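Local structure of putative beta-glucosidase (Bifidobacterium adolescentis, 5WAB) at residues V89-A94 with V143-V148; Y297-D302 with T355-T360. The protein hydrolyses beta-glucosides as a family 3 glycoside hydrolase, and probably also releases terminal arabinopyranosyl units from the ginsenoside Rb2. One frame throughout, in Å; residues are numbered along the deposited sequence.

Contact 1 (V89-A94 with V143-V148); sequences VGEAMA and VQSKGV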
loop_
_atom_site.group_PDB
_atom_site.type_symbol
_atom_site.label_atom_id
_atom_site.label_comp_id
_atom_site.label_asym_id
_atom_site.label_seq_id
_atom_site.Cartn_x
_atom_site.Cartn_y
_atom_site.Cartn_z
ATOM N N VAL A 89 -1.149 0.869 -14.493
ATOM C CA VAL A 89 -1.000 2.230 -13.975
ATOM C C VAL A 89 0.459 2.679 -14.017
ATOM O O VAL A 89 0.760 3.840 -14.323
ATOM C CB VAL A 89 -1.574 2.323 -12.545
ATOM C CG1 VAL A 89 -1.347 3.712 -11.970
ATOM C CG2 VAL A 89 -3.051 1.977 -12.530
ATOM N N GLY A 90 1.385 1.779 -13.685
ATOM C CA GLY A 90 2.793 2.144 -13.703
ATOM C C GLY A 90 3.295 2.494 -15.092
ATOM O O GLY A 90 4.061 3.449 -15.266
ATOM N N GLU A 91 2.881 1.719 -16.098
ATOM C CA GLU A 91 3.288 2.009 -17.470
ATOM C C GLU A 91 2.851 3.405 -17.889
ATOM O O GLU A 91 3.611 4.131 -18.541
ATOM C CB GLU A 91 2.714 0.966 -18.423
ATOM C CG GLU A 91 3.116 -0.457 -18.118
ATOM C CD GLU A 91 2.404 -1.445 -19.027
ATOM O OE1 GLU A 91 3.088 -2.173 -19.771
ATOM O OE2 GLU A 91 1.154 -1.477 -19.012
ATOM N N ALA A 92 1.626 3.797 -17.527
ATOM C CA ALA A 92 1.152 5.133 -17.878
ATOM C C ALA A 92 1.958 6.207 -17.155
ATOM O O ALA A 92 2.317 7.227 -17.753
ATOM C CB ALA A 92 -0.335 5.265 -17.555
ATOM N N MET A 93 2.261 5.984 -15.872
ATOM C CA MET A 93 3.085 6.918 -15.109
ATOM C C MET A 93 4.458 7.112 -15.749
ATOM O O MET A 93 4.980 8.232 -15.793
ATOM C CB MET A 93 3.226 6.422 -13.669
ATOM C CG MET A 93 1.939 6.490 -12.857
ATOM S SD MET A 93 2.017 5.580 -11.294
ATOM C CE MET A 93 3.398 6.353 -10.480
ATOM N N ALA A 94 5.066 6.031 -16.245
ATOM C CA ALA A 94 6.377 6.154 -16.873
ATOM C C ALA A 94 6.301 6.949 -18.171
ATOM O O ALA A 94 7.180 7.771 -18.456
ATOM C CB ALA A 94 6.965 4.771 -17.132
ATOM N N VAL A 143 6.422 0.846 -14.299
ATOM C CA VAL A 143 7.143 2.065 -14.664
ATOM C C VAL A 143 8.459 1.717 -15.352
ATOM O O VAL A 143 8.774 2.233 -16.431
ATOM C CB VAL A 143 7.380 2.945 -13.426
ATOM C CG1 VAL A 143 8.299 4.117 -13.765
ATOM C CG2 VAL A 143 6.071 3.443 -12.848
ATOM N N GLN A 144 9.233 0.817 -14.746
ATOM C CA GLN A 144 10.555 0.514 -15.270
ATOM C C GLN A 144 10.493 -0.285 -16.570
ATOM O O GLN A 144 11.481 -0.313 -17.316
ATOM C CB GLN A 144 11.370 -0.218 -14.198
ATOM C CG GLN A 144 11.571 0.623 -12.923
ATOM C CD GLN A 144 12.562 0.015 -11.935
ATOM O OE1 GLN A 144 12.943 0.651 -10.948
ATOM N NE2 GLN A 144 12.993 -1.210 -12.204
ATOM N N SER A 145 9.345 -0.895 -16.886
ATOM C CA SER A 145 9.200 -1.545 -18.183
ATOM C C SER A 145 9.258 -0.543 -19.325
ATOM O O SER A 145 9.445 -0.944 -20.477
ATOM C CB SER A 145 7.888 -2.334 -18.259
ATOM O OG SER A 145 6.763 -1.475 -18.328
ATOM N N LYS A 146 9.095 0.744 -19.032
ATOM C CA LYS A 146 9.205 1.801 -20.025
ATOM C C LYS A 146 10.554 2.501 -19.984
ATOM O O LYS A 146 10.765 3.458 -20.736
ATOM C CB LYS A 146 8.096 2.830 -19.820
ATOM C CG LYS A 146 6.704 2.257 -19.926
ATOM C CD LYS A 146 6.387 1.840 -21.348
ATOM C CE LYS A 146 4.952 1.364 -21.462
ATOM N NZ LYS A 146 4.555 1.183 -22.887
ATOM N N GLY A 147 11.467 2.047 -19.125
ATOM C CA GLY A 147 12.782 2.630 -19.012
ATOM C C GLY A 147 12.920 3.743 -17.998
ATOM O O GLY A 147 13.948 4.429 -18.005
ATOM N N VAL A 148 11.928 3.946 -17.129
ATOM C CA VAL A 148 11.939 5.016 -16.131
ATOM C C VAL A 148 12.080 4.399 -14.746
ATOM O O VAL A 148 11.491 3.351 -14.465
ATOM C CB VAL A 148 10.660 5.871 -16.213
ATOM C CG1 VAL A 148 10.715 7.012 -15.220
ATOM C CG2 VAL A 148 10.459 6.390 -17.623
#

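Contact 2 (Y297-D302 with T355-T360); sequences YHFDVD and TPTKMT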
loop_
_atom_site.group_PDB
_atom_site.type_symbol
_atom_site.label_atom_id
_atom_site.label_comp_id
_atom_site.label_asym_id
_atom_site.label_seq_id
_atom_site.Cartn_x
_atom_site.Cartn_y
_atom_site.Cartn_z
ATOM N N TYR A 297 8.079 13.419 -27.111
ATOM C CA TYR A 297 7.042 12.433 -26.847
ATOM C C TYR A 297 5.903 13.063 -26.058
ATOM O O TYR A 297 6.133 13.740 -25.052
ATOM C CB TYR A 297 7.586 11.226 -26.086
ATOM C CG TYR A 297 6.478 10.288 -25.673
ATOM C CD1 TYR A 297 5.921 9.402 -26.584
ATOM C CD2 TYR A 297 5.979 10.298 -24.377
ATOM C CE1 TYR A 297 4.897 8.549 -26.218
ATOM C CE2 TYR A 297 4.957 9.447 -24.001
ATOM C CZ TYR A 297 4.420 8.574 -24.926
ATOM O OH TYR A 297 3.401 7.725 -24.555
ATOM N N HIS A 298 4.678 12.827 -26.515
ATOM C CA HIS A 298 3.476 13.300 -25.842
ATOM C C HIS A 298 2.593 12.103 -25.525
ATOM O O HIS A 298 2.232 11.340 -26.429
ATOM C CB HIS A 298 2.730 14.311 -26.712
ATOM C CG HIS A 298 3.471 15.595 -26.909
ATOM N ND1 HIS A 298 4.685 15.660 -27.558
ATOM C CD2 HIS A 298 3.163 16.866 -26.558
ATOM C CE1 HIS A 298 5.098 16.914 -27.588
ATOM N NE2 HIS A 298 4.192 17.666 -26.990
ATOM N N PHE A 299 2.256 11.933 -24.250
ATOM C CA PHE A 299 1.447 10.795 -23.844
ATOM C C PHE A 299 -0.019 11.031 -24.181
ATOM O O PHE A 299 -0.490 12.170 -24.246
ATOM C CB PHE A 299 1.613 10.506 -22.347
ATOM C CG PHE A 299 1.038 11.565 -21.429
ATOM C CD1 PHE A 299 -0.289 11.515 -21.027
ATOM C CD2 PHE A 299 1.841 12.577 -20.927
ATOM C CE1 PHE A 299 -0.809 12.473 -20.171
ATOM C CE2 PHE A 299 1.327 13.539 -20.075
ATOM C CZ PHE A 299 -0.001 13.484 -19.694
ATOM N N ASP A 300 -0.738 9.934 -24.414
ATOM C CA ASP A 300 -2.161 9.995 -24.731
ATOM C C ASP A 300 -2.937 10.345 -23.465
ATOM O O ASP A 300 -3.050 9.523 -22.550
ATOM C CB ASP A 300 -2.617 8.662 -25.314
ATOM C CG ASP A 300 -3.976 8.743 -25.984
ATOM O OD1 ASP A 300 -4.789 9.618 -25.610
ATOM O OD2 ASP A 300 -4.236 7.915 -26.884
ATOM N N VAL A 301 -3.466 11.570 -23.410
ATOM C CA VAL A 301 -4.179 12.023 -22.218
ATOM C C VAL A 301 -5.425 11.176 -21.987
ATOM O O VAL A 301 -5.700 10.739 -20.863
ATOM C CB VAL A 301 -4.527 13.518 -22.333
ATOM C CG1 VAL A 301 -5.530 13.908 -21.257
ATOM C CG2 VAL A 301 -3.268 14.365 -22.237
ATOM N N ASP A 302 -6.208 10.949 -23.046
ATOM C CA ASP A 302 -7.452 10.201 -22.890
ATOM C C ASP A 302 -7.181 8.742 -22.551
ATOM O O ASP A 302 -7.920 8.139 -21.765
ATOM C CB ASP A 302 -8.298 10.302 -24.159
ATOM C CG ASP A 302 -8.880 11.687 -24.369
ATOM O OD1 ASP A 302 -9.073 12.411 -23.369
ATOM O OD2 ASP A 302 -9.138 12.054 -25.536
ATOM N N THR A 355 -2.126 18.399 -10.370
ATOM C CA THR A 355 -3.093 19.086 -11.220
ATOM C C THR A 355 -3.587 18.117 -12.282
ATOM O O THR A 355 -2.827 17.791 -13.203
ATOM C CB THR A 355 -2.472 20.315 -11.879
ATOM O OG1 THR A 355 -2.098 21.267 -10.875
ATOM C CG2 THR A 355 -3.466 20.956 -12.836
ATOM N N PRO A 356 -4.824 17.636 -12.210
ATOM C CA PRO A 356 -5.253 16.592 -13.146
ATOM C C PRO A 356 -5.398 17.120 -14.563
ATOM O O PRO A 356 -5.674 18.300 -14.792
ATOM C CB PRO A 356 -6.604 16.137 -12.581
ATOM C CG PRO A 356 -7.096 17.280 -11.764
ATOM C CD PRO A 356 -5.914 18.108 -11.337
ATOM N N THR A 357 -5.182 16.224 -15.527
ATOM C CA THR A 357 -5.451 16.569 -16.918
ATOM C C THR A 357 -6.934 16.849 -17.125
ATOM O O THR A 357 -7.307 17.791 -17.832
ATOM C CB THR A 357 -4.987 15.449 -17.846
ATOM O OG1 THR A 357 -5.646 14.229 -17.490
ATOM C CG2 THR A 357 -3.486 15.250 -17.725
ATOM N N LYS A 358 -7.791 16.032 -16.522
ATOM C CA LYS A 358 -9.227 16.248 -16.564
ATOM C C LYS A 358 -9.835 15.674 -15.294
ATOM O O LYS A 358 -9.441 14.595 -14.842
ATOM C CB LYS A 358 -9.854 15.606 -17.808
ATOM C CG LYS A 358 -9.708 14.092 -17.883
ATOM C CD LYS A 358 -10.091 13.568 -19.256
ATOM C CE LYS A 358 -9.105 14.037 -20.306
ATOM N NZ LYS A 358 -9.577 13.737 -21.683
ATOM N N MET A 359 -10.780 16.404 -14.709
ATOM C CA MET A 359 -11.503 15.889 -13.557
ATOM C C MET A 359 -12.954 16.327 -13.667
ATOM O O MET A 359 -13.234 17.514 -13.855
ATOM C CB MET A 359 -10.879 16.385 -12.248
ATOM C CG MET A 359 -11.412 15.695 -11.008
ATOM S SD MET A 359 -12.790 16.546 -10.234
ATOM C CE MET A 359 -12.051 18.137 -9.866
ATOM N N THR A 360 -13.871 15.370 -13.538
ATOM C CA THR A 360 -15.306 15.632 -13.584
ATOM C C THR A 360 -15.946 15.073 -12.325
ATOM O O THR A 360 -15.835 13.874 -12.044
ATOM C CB THR A 360 -15.947 15.020 -14.836
ATOM O OG1 THR A 360 -15.365 15.597 -16.012
ATOM C CG2 THR A 360 -17.451 15.268 -14.847
#

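Contact 1 (V89-A94 with V143-V148)
Residues 89-94 form a helical turn and a half in the middle of helix 83-99, and residues 143-148 carry the last turn of helix 129-144 out into a loop. The backbones come closest at Gly90 and Val143, whose CA atoms lie 4.5 Å apart, an approach that glycine permits: a CB on Gly90 would press tightly against the backbone N of Val143. No hydrogen bond crosses the gap; Val143 CA instead makes a CA-H...O contact with Gly90 O at 3.4 Å. A type I turn from Gln144 to Gly147 overlaps the helix end, and Gly147, first to leave helical angles (phi 91°), closes a Schellman motif.

Val143 applies both methyls to the neighbouring helix. Val143 CG1, anti to its backbone N (chi1 172°), lies 3.7 Å from Ala94 CB, while CG2 rests over the turn at Gly90 and approaches Met93 CB to 4.2 Å. An alanine in place of Val143 would lose both methyls and would probably loosen the packing on Ala94, Met93 and the Gly90 turn. From the other segment, Ala94 CB lies among Val143, Lys146 CB at 3.5 Å and Val148 CG2 at 3.9 Å, and fits closely against Val143 O at 3.2 Å. Lys146, bent at chi2 (-69°), lays its aliphatic chain back along the helix, CE 3.8 Å from Glu91 CB, and its NZ forms a salt bridge with Glu95. Ser145 OG turns back to Gly142 O and merely brushes Glu91 CG.

Ile105 of strand 102-106 touches both Met93 and Val143, so the apolar side of the interface faces the parallel sheet. This is close packing of successive outer helices in the beta/alpha repeat of the TIM-barrel-type N-terminal domain of GH3 enzymes.

Contact 2 (Y297-D302 with T355-T360)
Two non-sheet segments meet here over a small patch: residues 297-302, which run as extended chain into the start of helix 301-313, and residues 355-360, a loop without regular structure. Their nearest CA atoms, Val301 and Thr357, are 7.1 Å apart, and the contacts between the segments are made by side chains.

The close-packed part centres on Val301. With CG1 anti to its backbone N (chi1 167°), the side chain meets Thr357 tip to tip, Val301 CG1 lying 3.8 Å from Thr357 CB; the same methyl also touches Lys358 CE at 3.7 Å, where the two side chains cross obliquely. Thr357 OG1 is hydrogen-bonded to Gln474 NE2, while Thr357 CG2 lies at the edge of the Phe299 ring, near its plane, 4.4 Å from Phe299 CZ. Phe299 itself is buried, its ring almost parallel to that of His304.

The outer side is looser and more polar. Lys358, bent at chi3 (67°), swings its ammonium group toward the exposed Asp302; the two side chains cross at about a right angle and their ends form a salt bridge, though the modelled separation is implausibly short and nothing can rest on its exact geometry. Asp300, also exposed, makes no cross-contact but caps the helix through Ala303 N.

The arrangement is an N-capped helix start meeting a surface loop of the GH3 C-terminal domain, close to the join between the two domains.

Contact 1 closes before contact 2 opens along the chain, and the two lie on the same side of the chain's centre, their centres 16 Å apart and their nearest atoms about 6 Å apart without touching. Helix 83-99 ties them together: residues 89-94 supply one half of contact 1, while Glu95, Glu96 and Gln99 further along it receive Tyr297, His298 and Phe299. Helix 301-313, which begins in contact 2, returns the connection by laying His304, Val307 and Ala311 against Ala92 and Val89. Helix 83-99 thus packs beside a neighbouring helix of its own domain and also touches the chain that leads toward the C-terminal domain.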